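Local coordinates for pollen receptor-like kinase 3 (Arabidopsis thaliana, PDB 5WLS), which probably acts as a pollen receptor-like serine/threonine kinase, its leucine-rich-repeat ectodomain resembling those of the SERK family of co-receptors, at residues E177-I180 with T181-D184; P155-T158 with D159-V163; F7-S10 with V11-K15. All blocks are in the same frame, centred on the assembly; numbering follows the deposited sequence.

Interaction 1: E177-I180 with T181-D184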
loop_
_atom_site.group_PDB
_atom_site.type_symbol
_atom_site.label_atom_id
_atom_site.label_comp_id
_atom_site.label_asym_id
_atom_site.label_seq_id
_atom_site.Cartn_x
_atom_site.Cartn_y
_atom_site.Cartn_z
ATOM N N GLU A 177 8.575 -16.697 15.583
ATOM C CA GLU A 177 7.582 -16.405 16.603
ATOM C C GLU A 177 6.855 -15.125 16.219
ATOM O O GLU A 177 7.483 -14.154 15.783
ATOM C CB GLU A 177 8.258 -16.226 17.962
ATOM C CG GLU A 177 7.300 -15.907 19.104
ATOM C CD GLU A 177 8.015 -15.394 20.339
ATOM O OE1 GLU A 177 7.851 -15.990 21.424
ATOM O OE2 GLU A 177 8.809 -14.438 20.198
ATOM N N ILE A 178 5.539 -15.118 16.359
ATOM C CA ILE A 178 4.839 -13.849 16.138
ATOM C C ILE A 178 5.255 -12.861 17.222
ATOM O O ILE A 178 5.216 -13.204 18.418
ATOM C CB ILE A 178 3.328 -14.060 16.117
ATOM C CG1 ILE A 178 2.920 -14.650 14.767
ATOM C CG2 ILE A 178 2.593 -12.750 16.375
ATOM C CD1 ILE A 178 1.457 -14.893 14.624
ATOM N N PRO A 179 5.685 -11.654 16.861
ATOM C CA PRO A 179 6.210 -10.719 17.865
ATOM C C PRO A 179 5.165 -10.393 18.921
ATOM O O PRO A 179 4.012 -10.088 18.605
ATOM C CB PRO A 179 6.581 -9.484 17.034
ATOM C CG PRO A 179 6.757 -9.998 15.638
ATOM C CD PRO A 179 5.758 -11.104 15.497
ATOM N N ILE A 180 5.574 -10.467 20.191
ATOM C CA ILE A 180 4.655 -10.125 21.268
ATOM C C ILE A 180 4.368 -8.629 21.306
ATOM O O ILE A 180 3.374 -8.213 21.914
ATOM C CB ILE A 180 5.185 -10.610 22.632
ATOM C CG1 ILE A 180 6.470 -9.875 23.018
ATOM C CG2 ILE A 180 5.396 -12.119 22.622
ATOM C CD1 ILE A 180 6.905 -10.134 24.444
ATOM N N THR A 181 5.219 -7.802 20.685
ATOM C CA THR A 181 4.863 -6.403 20.465
ATOM C C THR A 181 3.537 -6.276 19.725
ATOM O O THR A 181 2.824 -5.279 19.893
ATOM C CB THR A 181 5.972 -5.678 19.702
ATOM O OG1 THR A 181 6.465 -6.513 18.649
ATOM C CG2 THR A 181 7.123 -5.340 20.645
ATOM N N ILE A 182 3.196 -7.260 18.896
ATOM C CA ILE A 182 1.924 -7.261 18.180
ATOM C C ILE A 182 0.845 -7.988 18.972
ATOM O O ILE A 182 -0.262 -7.475 19.153
ATOM C CB ILE A 182 2.105 -7.892 16.782
ATOM C CG1 ILE A 182 2.995 -7.021 15.899
ATOM C CG2 ILE A 182 0.753 -8.117 16.120
ATOM C CD1 ILE A 182 3.448 -7.715 14.629
ATOM N N SER A 183 1.154 -9.189 19.467
ATOM C CA SER A 183 0.124 -10.060 20.024
ATOM C C SER A 183 -0.362 -9.609 21.396
ATOM O O SER A 183 -1.459 -10.004 21.806
ATOM C CB SER A 183 0.638 -11.498 20.099
ATOM O OG SER A 183 1.836 -11.577 20.850
ATOM N N ASP A 184 0.418 -8.804 22.123
ATOM C CA ASP A 184 -0.046 -8.316 23.420
ATOM C C ASP A 184 -1.136 -7.260 23.296
ATOM O O ASP A 184 -1.863 -7.024 24.267
ATOM C CB ASP A 184 1.115 -7.729 24.226
ATOM C CG ASP A 184 1.958 -8.790 24.901
ATOM O OD1 ASP A 184 1.469 -9.927 25.074
ATOM O OD2 ASP A 184 3.107 -8.480 25.279
HETATM O O HOH W 1 3.154 -14.060 20.099
#

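Interaction 2: P155-T158 with D159-V163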
loop_
_atom_site.group_PDB
_atom_site.type_symbol
_atom_site.label_atom_id
_atom_site.label_comp_id
_atom_site.label_asym_id
_atom_site.label_seq_id
_atom_site.Cartn_x
_atom_site.Cartn_y
_atom_site.Cartn_z
ATOM N N PRO A 155 8.911 -8.407 11.537
ATOM C CA PRO A 155 9.668 -7.436 12.324
ATOM C C PRO A 155 8.874 -6.995 13.539
ATOM O O PRO A 155 7.632 -7.045 13.540
ATOM C CB PRO A 155 9.876 -6.271 11.338
ATOM C CG PRO A 155 9.707 -6.876 9.988
ATOM C CD PRO A 155 8.676 -7.947 10.159
ATOM N N PRO A 156 9.546 -6.564 14.603
ATOM C CA PRO A 156 8.818 -6.075 15.777
ATOM C C PRO A 156 8.143 -4.747 15.482
ATOM O O PRO A 156 8.594 -3.966 14.640
ATOM C CB PRO A 156 9.916 -5.919 16.836
ATOM C CG PRO A 156 11.161 -5.697 16.042
ATOM C CD PRO A 156 11.005 -6.533 14.803
ATOM N N LEU A 157 7.055 -4.489 16.200
ATOM C CA LEU A 157 6.311 -3.246 16.067
ATOM C C LEU A 157 6.717 -2.296 17.185
ATOM O O LEU A 157 6.751 -2.685 18.357
ATOM C CB LEU A 157 4.805 -3.507 16.094
ATOM C CG LEU A 157 3.861 -2.307 16.096
ATOM C CD1 LEU A 157 3.911 -1.558 14.779
ATOM C CD2 LEU A 157 2.456 -2.793 16.355
ATOM N N THR A 158 7.020 -1.054 16.817
ATOM C CA THR A 158 7.543 -0.090 17.777
ATOM C C THR A 158 6.477 0.316 18.785
ATOM O O THR A 158 5.307 0.501 18.437
ATOM C CB THR A 158 8.080 1.142 17.049
ATOM O OG1 THR A 158 8.513 2.118 18.004
ATOM C CG2 THR A 158 7.011 1.747 16.150
ATOM N N ASP A 159 6.886 0.432 20.052
ATOM C CA ASP A 159 5.974 0.895 21.093
ATOM C C ASP A 159 5.425 2.283 20.799
ATOM O O ASP A 159 4.401 2.667 21.372
ATOM C CB ASP A 159 6.670 0.900 22.455
ATOM C CG ASP A 159 6.866 -0.493 23.013
ATOM O OD1 ASP A 159 6.064 -1.390 22.679
ATOM O OD2 ASP A 159 7.821 -0.687 23.793
ATOM N N GLY A 160 6.080 3.042 19.919
ATOM C CA GLY A 160 5.586 4.358 19.564
ATOM C C GLY A 160 4.281 4.327 18.800
ATOM O O GLY A 160 3.594 5.352 18.723
ATOM N N ASN A 161 3.923 3.175 18.233
ATOM C CA ASN A 161 2.641 3.032 17.555
ATOM C C ASN A 161 1.561 2.767 18.597
ATOM O O ASN A 161 1.666 1.819 19.384
ATOM C CB ASN A 161 2.693 1.902 16.528
ATOM C CG ASN A 161 1.421 1.793 15.698
ATOM O OD1 ASN A 161 0.309 1.809 16.225
ATOM N ND2 ASN A 161 1.587 1.686 14.385
ATOM N N LYS A 162 0.523 3.607 18.598
ATOM C CA LYS A 162 -0.623 3.436 19.483
ATOM C C LYS A 162 -1.940 3.414 18.713
ATOM O O LYS A 162 -3.007 3.575 19.317
ATOM C CB LYS A 162 -0.663 4.536 20.552
ATOM C CG LYS A 162 0.356 4.388 21.684
ATOM C CD LYS A 162 1.758 4.827 21.287
ATOM C CE LYS A 162 2.619 5.085 22.513
ATOM N NZ LYS A 162 3.165 3.822 23.087
ATOM N N VAL A 163 -1.897 3.218 17.394
ATOM C CA VAL A 163 -3.086 3.411 16.567
ATOM C C VAL A 163 -3.374 2.221 15.657
ATOM O O VAL A 163 -4.444 2.154 15.042
ATOM C CB VAL A 163 -2.964 4.698 15.733
ATOM C CG1 VAL A 163 -2.935 5.920 16.637
ATOM C CG2 VAL A 163 -1.718 4.644 14.865
HETATM O O HOH W 2 4.761 -2.398 20.094
#

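Interaction 3: F7-S10 with V11-K15. With NAG (2-acetamido-2-deoxy-beta-D-glucopyranose), chain E.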
loop_
_atom_site.group_PDB
_atom_site.type_symbol
_atom_site.label_atom_id
_atom_site.label_comp_id
_atom_site.label_asym_id
_atom_site.label_seq_id
_atom_site.Cartn_x
_atom_site.Cartn_y
_atom_site.Cartn_z
ATOM N N PHE A 7 0.200 12.561 -17.915
ATOM C CA PHE A 7 1.401 11.735 -18.010
ATOM C C PHE A 7 1.123 10.373 -17.409
ATOM O O PHE A 7 1.427 9.335 -18.005
ATOM C CB PHE A 7 2.589 12.366 -17.266
ATOM C CG PHE A 7 3.118 13.644 -17.859
ATOM C CD1 PHE A 7 2.753 14.071 -19.126
ATOM C CD2 PHE A 7 4.022 14.408 -17.136
ATOM C CE1 PHE A 7 3.259 15.255 -19.633
ATOM C CE2 PHE A 7 4.535 15.582 -17.644
ATOM C CZ PHE A 7 4.154 16.005 -18.896
ATOM N N LYS A 8 0.523 10.371 -16.216
ATOM C CA LYS A 8 0.305 9.131 -15.488
ATOM C C LYS A 8 -0.736 8.262 -16.179
ATOM O O LYS A 8 -0.611 7.031 -16.198
ATOM C CB LYS A 8 -0.117 9.449 -14.055
ATOM C CG LYS A 8 -0.061 8.271 -13.112
ATOM C CD LYS A 8 -1.446 7.696 -12.897
ATOM C CE LYS A 8 -1.421 6.579 -11.878
ATOM N NZ LYS A 8 -2.770 5.980 -11.709
ATOM N N ARG A 9 -1.768 8.876 -16.756
ATOM C CA ARG A 9 -2.743 8.094 -17.509
ATOM C C ARG A 9 -2.133 7.433 -18.739
ATOM O O ARG A 9 -2.577 6.347 -19.135
ATOM C CB ARG A 9 -3.907 8.987 -17.928
ATOM C CG ARG A 9 -4.877 8.309 -18.848
ATOM C CD ARG A 9 -6.292 8.666 -18.500
ATOM N NE ARG A 9 -6.739 8.142 -17.212
ATOM C CZ ARG A 9 -7.645 7.180 -17.081
ATOM N NH1 ARG A 9 -8.148 6.598 -18.154
ATOM N NH2 ARG A 9 -8.016 6.771 -15.879
ATOM N N SER A 10 -1.103 8.040 -19.317
ATOM C CA SER A 10 -0.559 7.597 -20.595
ATOM C C SER A 10 0.536 6.555 -20.405
ATOM O O SER A 10 1.651 6.709 -20.899
ATOM C CB SER A 10 -0.043 8.798 -21.376
ATOM O OG SER A 10 0.398 8.425 -22.671
ATOM N N VAL A 11 0.236 5.486 -19.669
ATOM C CA VAL A 11 1.173 4.374 -19.591
ATOM C C VAL A 11 0.610 3.154 -20.323
ATOM O O VAL A 11 1.047 2.854 -21.438
ATOM C CB VAL A 11 1.585 4.088 -18.129
ATOM C CG1 VAL A 11 0.414 3.684 -17.216
ATOM C CG2 VAL A 11 2.678 3.052 -18.123
ATOM N N ASN A 12 -0.365 2.460 -19.728
ATOM C CA ASN A 12 -1.018 1.316 -20.361
ATOM C C ASN A 12 -2.291 0.951 -19.608
ATOM O O ASN A 12 -2.241 0.485 -18.464
ATOM C CB ASN A 12 -0.078 0.108 -20.433
ATOM C CG ASN A 12 0.648 0.019 -21.758
ATOM O OD1 ASN A 12 0.055 0.233 -22.815
ATOM N ND2 ASN A 12 1.944 -0.286 -21.704
ATOM N N ILE A 13 -3.436 1.160 -20.251
ATOM C CA ILE A 13 -4.743 0.796 -19.715
ATOM C C ILE A 13 -5.427 -0.118 -20.727
ATOM O O ILE A 13 -5.431 0.174 -21.928
ATOM C CB ILE A 13 -5.580 2.054 -19.417
ATOM C CG1 ILE A 13 -7.053 1.718 -19.196
ATOM C CG2 ILE A 13 -5.405 3.082 -20.528
ATOM C CD1 ILE A 13 -7.888 2.934 -18.853
ATOM N N THR A 14 -6.004 -1.225 -20.243
ATOM C CA THR A 14 -6.524 -2.262 -21.124
ATOM C C THR A 14 -8.019 -2.528 -20.998
ATOM O O THR A 14 -8.570 -3.237 -21.848
ATOM C CB THR A 14 -5.785 -3.590 -20.889
ATOM O OG1 THR A 14 -6.097 -4.091 -19.584
ATOM C CG2 THR A 14 -4.281 -3.395 -21.009
ATOM N N LYS A 15 -8.692 -1.997 -19.980
ATOM C CA LYS A 15 -10.134 -2.185 -19.822
ATOM C C LYS A 15 -10.738 -0.859 -19.387
ATOM O O LYS A 15 -10.498 -0.410 -18.267
ATOM C CB LYS A 15 -10.454 -3.279 -18.800
ATOM C CG LYS A 15 -9.716 -4.589 -18.998
ATOM C CD LYS A 15 -10.337 -5.418 -20.109
ATOM C CE LYS A 15 -9.479 -6.631 -20.432
ATOM N NZ LYS A 15 -10.084 -7.469 -21.504
HETATM C C1 NAG E . 2.815 -0.399 -22.854
HETATM C C2 NAG E . 3.892 -1.456 -22.653
HETATM C C3 NAG E . 4.891 -1.397 -23.800
HETATM C C4 NAG E . 4.164 -1.554 -25.130
HETATM C C5 NAG E . 3.028 -0.536 -25.247
HETATM C C6 NAG E . 2.168 -0.750 -26.471
HETATM C C7 NAG E . 4.216 -1.985 -20.281
HETATM C C8 NAG E . 5.008 -1.698 -19.042
HETATM N N2 NAG E . 4.562 -1.292 -21.373
HETATM O O3 NAG E . 5.865 -2.423 -23.643
HETATM O O4 NAG E . 5.074 -1.368 -26.208
HETATM O O5 NAG E . 2.153 -0.626 -24.110
HETATM O O6 NAG E . 0.798 -0.490 -26.198
HETATM O O7 NAG E . 3.304 -2.806 -20.296
#

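Interaction 1: E177-I180 with T181-D184
The flat carbonyl group of P179 takes two backbone donors from different directions. S183 N approaches in its plane, 3.1 Å from P179 O, whereas I182 N reaches the same oxygen from above the plane, 58° out of it. Two N-H groups therefore grip one oxygen as the chain coils into helix 180-183, with P179 in the N-cap position. The puckered ring of the proline lies beside I182: P179 CG is 4.1 Å from I182 CD1, with CD close by, and the two side chains run alongside each other in the same direction. P179 CB sits 3.4 Å from T181 OG1. The next bond along joins D184 N to I180 O at 3.0 Å.

S183 OG sits between the backbone N and the carbonyl carbon of its own residue (chi1 56°). That torsion turns the hydroxyl back over the start of the helix, 3.2 Å from I180 CA. From there it shares a water with I178 O, which lies 2.8 Å from that water and takes a proton from it, so the water bridges the loop to the helix. D184 swings its carboxylate back alongside I180, with OD2 4.0 Å from I180 CB.

T181 OG1 is hydrogen-bonded to L157 N of the preceding coil, and T181 O receives R185 NE. Earlier in the chain, I178 packs on F192 and L198 and pairs through its backbone with C199, half of the C199-C207 disulfide. I178 and P179 form the Ile-Pro pair of the plant-type LxGxIP repeat, and the short helix that follows, with I182 turned into the core, is characteristic of the convex side of a plant leucine-rich-repeat solenoid.

Interaction 2: P155-T158 with D159-V163
T158 to N161 is a type I beta turn, closed by the bond from N161 N to T158 O at 3.0 Å. The T158 side chain tightens it from within. Its OG1 stands opposite the backbone N across the CA-CB bond (chi1 176°), which carries the hydroxyl forward along the chain to accept G160 N at 3.2 Å, with a nearly straight N-H...O angle of 163°. This is an ST turn laid over the first half of the beta turn. The methyl CG2 leans the other way and comes within 4.3 Å of N161 CB. Putting an alanine at T158 would probably leave G160 N without its hydroxyl partner and uncover N161 CB, giving the front of the turn more freedom to move.

Here the turn lies in the loop that leads from strand 151-152 back to strand 166-168 in the main sheet of the leucine-rich-repeat solenoid. N161 does the joining. It is buried, and its CB points back at the turn, 3.5 Å from T158 O. Its OD1 accepts V163 N at 2.9 Å, an Asx turn in which the donor stands 28° off the carbonyl plane, and it also accepts L164 N. Its ND2 gives to L137 O and L140 O of the preceding coil. With partners at both ends, the amide is fixed in rotation and its polar atoms are satisfied although buried. L157 crosses this side chain at a slant, its CD1 4.0 Å from N161 ND2, and its flank rests on I182 of helix 180-183. A water lies 2.7 Å from L157 O, with D159 OD1 also near it.

Interaction 3: F7-S10 with V11-K15
This is a surface contact at the C-terminal end of helix 3-9, where the chain leaves the helix and turns into the glycosylated loop. S10 N still bonds to F7 O, but S10 itself has left helical angles and is the centre of an inverse gamma turn, in which V11 N reaches back to R9 O at 3.0 Å in a weak, bent bond. Just past the turn, V11 folds its CG1 methyl beneath the end of the helix, 3.6 Å from K8 O.

Further on, R9 and I13 meet side chain to side chain. I13 is fully extended, with CG1 anti to the backbone N (chi1 166°), and this sends CD1 across to the guanidinium, 3.7 Å from R9 NH1. The arginine chain bends twice on its way there. Its NH1 is hydrogen-bonded to D17 O, and the group makes a cation-pi contact with W21, so the I13 methyl touches a guanidinium already positioned by others, approaching it obliquely. Between V11 and I13, N12 points away from the helix and carries N-acetylglucosamine, with ND2 bonded covalently to the sugar C1 at 1.4 Å. N12 and T14 form an N-x-T glycosylation sequon within the N-terminal capping domain characteristic of plant leucine-rich-repeat receptors.

From the N terminus, interaction 3 comes first, turning the chain at the end of helix 3-9 inside the N-terminal cap. Interaction 2 then closes the beta turn between strands 151-152 and 166-168, and interaction 1 starts the short helix 180-183 ahead of the last strand, 189-191. Each closes before the next opens, so they stand in series and none crosses another. Interactions 1 and 2, with centres 10 Å apart, touch as neighbouring coils of the solenoid: P179 CG packs 3.7 Å from P155 O. Interaction 3 lies on the opposite side of the chain's centre, its centre about 42 Å from that of interaction 1.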